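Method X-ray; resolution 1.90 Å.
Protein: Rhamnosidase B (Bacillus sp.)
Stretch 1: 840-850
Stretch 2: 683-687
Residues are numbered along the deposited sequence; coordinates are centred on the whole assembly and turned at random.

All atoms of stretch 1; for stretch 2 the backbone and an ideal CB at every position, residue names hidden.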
# COMPACT_ATOMS: atom_id res chain seq x y z
N TRP A 840 -8.00 6.14 9.88
CA TRP A 840 -6.57 6.35 10.09
C TRP A 840 -5.81 5.09 10.45
O TRP A 840 -6.33 4.20 11.13
CB TRP A 840 -6.33 7.37 11.20
CG TRP A 840 -6.88 8.73 10.93
CD1 TRP A 840 -7.38 9.21 9.75
CD2 TRP A 840 -6.98 9.81 11.87
NE1 TRP A 840 -7.78 10.52 9.90
CE2 TRP A 840 -7.54 10.91 11.19
CE3 TRP A 840 -6.64 9.95 13.22
CZ2 TRP A 840 -7.78 12.14 11.82
CZ3 TRP A 840 -6.88 11.17 13.85
CH2 TRP A 840 -7.45 12.24 13.14
N GLU A 841 -4.56 5.05 10.02
CA GLU A 841 -3.68 3.92 10.30
C GLU A 841 -3.40 3.85 11.80
O GLU A 841 -3.39 2.77 12.39
CB GLU A 841 -2.36 4.12 9.55
CG GLU A 841 -1.31 3.05 9.79
CD GLU A 841 0.02 3.40 9.13
OE1 GLU A 841 0.90 2.52 9.05
OE2 GLU A 841 0.18 4.56 8.68
N MET A 842 -3.18 5.01 12.41
CA MET A 842 -2.88 5.07 13.84
C MET A 842 -3.58 6.24 14.50
O MET A 842 -4.17 7.10 13.82
CB MET A 842 -1.37 5.24 14.05
CG MET A 842 -0.51 4.16 13.40
SD MET A 842 1.24 4.64 13.38
CE MET A 842 1.19 5.91 12.10
N TYR A 843 -3.52 6.26 15.83
CA TYR A 843 -4.12 7.34 16.61
C TYR A 843 -3.08 8.44 16.81
O TYR A 843 -1.88 8.19 16.73
CB TYR A 843 -4.58 6.82 17.97
CG TYR A 843 -5.80 5.94 17.90
CD1 TYR A 843 -5.85 4.72 18.58
CD2 TYR A 843 -6.92 6.32 17.16
CE1 TYR A 843 -6.97 3.90 18.52
CE2 TYR A 843 -8.06 5.51 17.10
CZ TYR A 843 -8.07 4.31 17.78
OH TYR A 843 -9.19 3.50 17.71
N PRO A 844 -3.54 9.67 17.06
CA PRO A 844 -2.63 10.79 17.27
C PRO A 844 -1.90 10.65 18.61
O PRO A 844 -2.29 9.84 19.45
CB PRO A 844 -3.56 12.01 17.29
CG PRO A 844 -4.72 11.57 16.46
CD PRO A 844 -4.93 10.15 16.92
N ASN A 845 -0.83 11.43 18.77
CA ASN A 845 -0.04 11.45 20.00
C ASN A 845 0.80 10.22 20.32
O ASN A 845 1.06 9.92 21.49
CB ASN A 845 -0.94 11.80 21.19
CG ASN A 845 -1.62 13.15 21.02
OD1 ASN A 845 -1.02 14.10 20.50
ND2 ASN A 845 -2.86 13.26 21.47
N PHE A 846 1.21 9.50 19.28
CA PHE A 846 2.09 8.35 19.42
C PHE A 846 3.21 8.66 18.43
O PHE A 846 2.94 9.02 17.28
CB PHE A 846 1.39 7.04 19.03
CG PHE A 846 0.46 6.51 20.09
CD1 PHE A 846 -0.84 6.99 20.20
CD2 PHE A 846 0.90 5.53 20.98
CE1 PHE A 846 -1.69 6.51 21.19
CE2 PHE A 846 0.05 5.04 21.97
CZ PHE A 846 -1.25 5.53 22.07
N ALA A 847 4.46 8.52 18.86
CA ALA A 847 5.59 8.83 18.00
C ALA A 847 5.92 7.78 16.95
O ALA A 847 6.59 8.08 15.95
CB ALA A 847 6.82 9.11 18.85
N GLU A 848 5.46 6.55 17.15
CA GLU A 848 5.76 5.46 16.22
C GLU A 848 5.22 5.59 14.80
O GLU A 848 4.19 6.23 14.55
CB GLU A 848 5.28 4.11 16.78
CG GLU A 848 5.99 3.61 18.03
CD GLU A 848 5.37 4.14 19.31
OE1 GLU A 848 5.87 3.79 20.40
OE2 GLU A 848 4.39 4.92 19.23
N ASN A 849 5.96 4.98 13.87
CA ASN A 849 5.59 4.90 12.47
C ASN A 849 5.13 6.17 11.74
O ASN A 849 4.21 6.12 10.93
CB ASN A 849 4.52 3.80 12.35
CG ASN A 849 4.28 3.36 10.92
OD1 ASN A 849 5.22 3.07 10.17
ND2 ASN A 849 3.01 3.28 10.54
N ARG A 850 5.77 7.31 12.02
CA ARG A 850 5.40 8.56 11.35
C ARG A 850 6.59 9.53 11.30
O ARG A 850 7.39 9.59 12.22
CB ARG A 850 4.20 9.20 12.05
CG ARG A 850 4.43 9.63 13.49
CD ARG A 850 3.09 9.90 14.19
NE ARG A 850 2.39 8.65 14.52
CZ ARG A 850 1.13 8.58 14.93
NH1 ARG A 850 0.40 9.68 15.08
NH2 ARG A 850 0.60 7.39 15.22
N UNK A 683 1.47 -3.83 17.99
CA UNK A 683 0.87 -2.51 17.84
C UNK A 683 1.89 -1.37 17.76
O UNK A 683 3.04 -1.53 18.16
CB UNK A 683 -0.08 -2.25 19.01
N UNK A 684 1.46 -0.22 17.24
CA UNK A 684 2.34 0.94 17.13
C UNK A 684 2.21 1.74 18.42
O UNK A 684 1.57 2.80 18.46
CB UNK A 684 2.00 1.79 15.91
N UNK A 685 2.81 1.22 19.48
CA UNK A 685 2.78 1.86 20.79
C UNK A 685 4.01 1.43 21.58
O UNK A 685 4.66 0.44 21.23
CB UNK A 685 1.50 1.51 21.55
N UNK A 686 4.34 2.16 22.65
CA UNK A 686 5.50 1.90 23.53
C UNK A 686 5.49 0.55 24.24
O UNK A 686 5.94 0.44 25.38
CB UNK A 686 5.58 3.00 24.59
N UNK A 687 4.98 -0.48 23.57
CA UNK A 687 4.95 -1.83 24.14
C UNK A 687 6.39 -2.33 24.21
O UNK A 687 7.17 -2.10 23.29
CB UNK A 687 4.07 -2.77 23.31

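Position 683 offers little evidence. Its CA-to-CB bond points sideways, and no atom of stretch 1 lies within 5.5 Å of the ideal CB, so the choice is hardly restricted. The residue is Asp-683, whose OD2 accepts a weak hydrogen bond from the backbone N of position 684 (2.7 Å, 134° at the hydrogen).

Position 684 is the most constrained. Its CA lies 5.7 Å from the CA of Glu-848, the closest CA-to-CA pair of the two stretches, and CA-to-CB points toward stretch 1. The ideal CB is 3.9 Å from Met-842 SD, 4.1 Å from Glu-848 CB and 4.8 Å from Asn-849 CB. A thioether and two CB methylenes favour a flat or extended apolar group, while Glu-841 OE1 beyond them could welcome a donor; leucine, methionine, phenylalanine or tryptophan are all plausible. The deposited residue is Trp-684, with chi1 in m (-66°). Asn-849 CB sits 3.8 Å from the centroid of its six-membered ring and 14° off the normal, a CH-pi contact over the face. Met-842 SD approaches the five-membered ring obliquely, 4.2 Å from its centroid, and Met-842 CG packs 3.7 Å from Trp-684 CD1. The indole nitrogen reaches Glu-841 indirectly: Trp-684 NE1 donates to a water at 2.9 Å, which donates to Glu-841 OE1 at 2.6 Å. The same OE1 accepts a weak hydrogen bond from Asn-849 ND2 (2.7 Å).

At 685, phi/psi of -154/163 describe an extended backbone, with CB directed sideways. The ideal CB is already 3.8 Å from Phe-846 CE2 and 5.0 Å from Glu-848 OE2, so a small side chain fits; alanine suits the phenyl carbon best, and serine, which is polar, or valine might also be considered. It is Ala-685, whose CB meets Phe-846 CE2 at 3.9 Å.

At 686, phi of -61° is compatible with proline among many residues, and CB again points sideways, 4.3 Å from Glu-848 OE1. That oxygen lies 3.2 Å from both the backbone N of 686 and C of Ala-685, off to the side of any N-H direction, so a residue without an amide hydrogen loses nothing here. The residue is Pro-686: its N has no hydrogen to share, so the approach is not a hydrogen bond. Its CD lies 4.1 Å from Phe-846 CD2, at the edge of the phenyl ring, and 3.5 Å from Glu-848 OE1.

At 687 the CA-to-CB bond points sideways, with nothing of stretch 1 within 5.5 Å of the ideal CB, leaving many residues possible. Ile-687 makes no contact with stretch 1; its N donates to Ala-685 O at 2.5 Å.

Stretch 2, residues 683-687: DWAPI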
# COMPACT_ATOMS: atom_id res chain seq x y z
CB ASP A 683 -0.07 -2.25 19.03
CG ASP A 683 -1.00 -1.07 18.80
OD1 ASP A 683 -1.57 -0.57 19.79
OD2 ASP A 683 -1.16 -0.65 17.63
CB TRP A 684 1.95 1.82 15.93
CG TRP A 684 2.16 1.16 14.59
CD1 TRP A 684 1.21 0.88 13.65
CD2 TRP A 684 3.41 0.69 14.05
NE1 TRP A 684 1.79 0.26 12.56
CE2 TRP A 684 3.13 0.13 12.78
CE3 TRP A 684 4.73 0.68 14.52
CZ2 TRP A 684 4.13 -0.43 11.97
CZ3 TRP A 684 5.73 0.13 13.71
CH2 TRP A 684 5.42 -0.42 12.45
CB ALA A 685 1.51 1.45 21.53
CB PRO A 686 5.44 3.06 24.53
CG PRO A 686 4.78 4.14 23.76
CD PRO A 686 3.67 3.41 23.05
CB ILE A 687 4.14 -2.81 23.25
CG1 ILE A 687 2.66 -2.44 23.28
CG2 ILE A 687 4.36 -4.24 23.72
CD1 ILE A 687 1.82 -3.28 22.34
O HOH W 1 0.86 0.06 9.86
O HOH W 2 7.46 1.69 20.14
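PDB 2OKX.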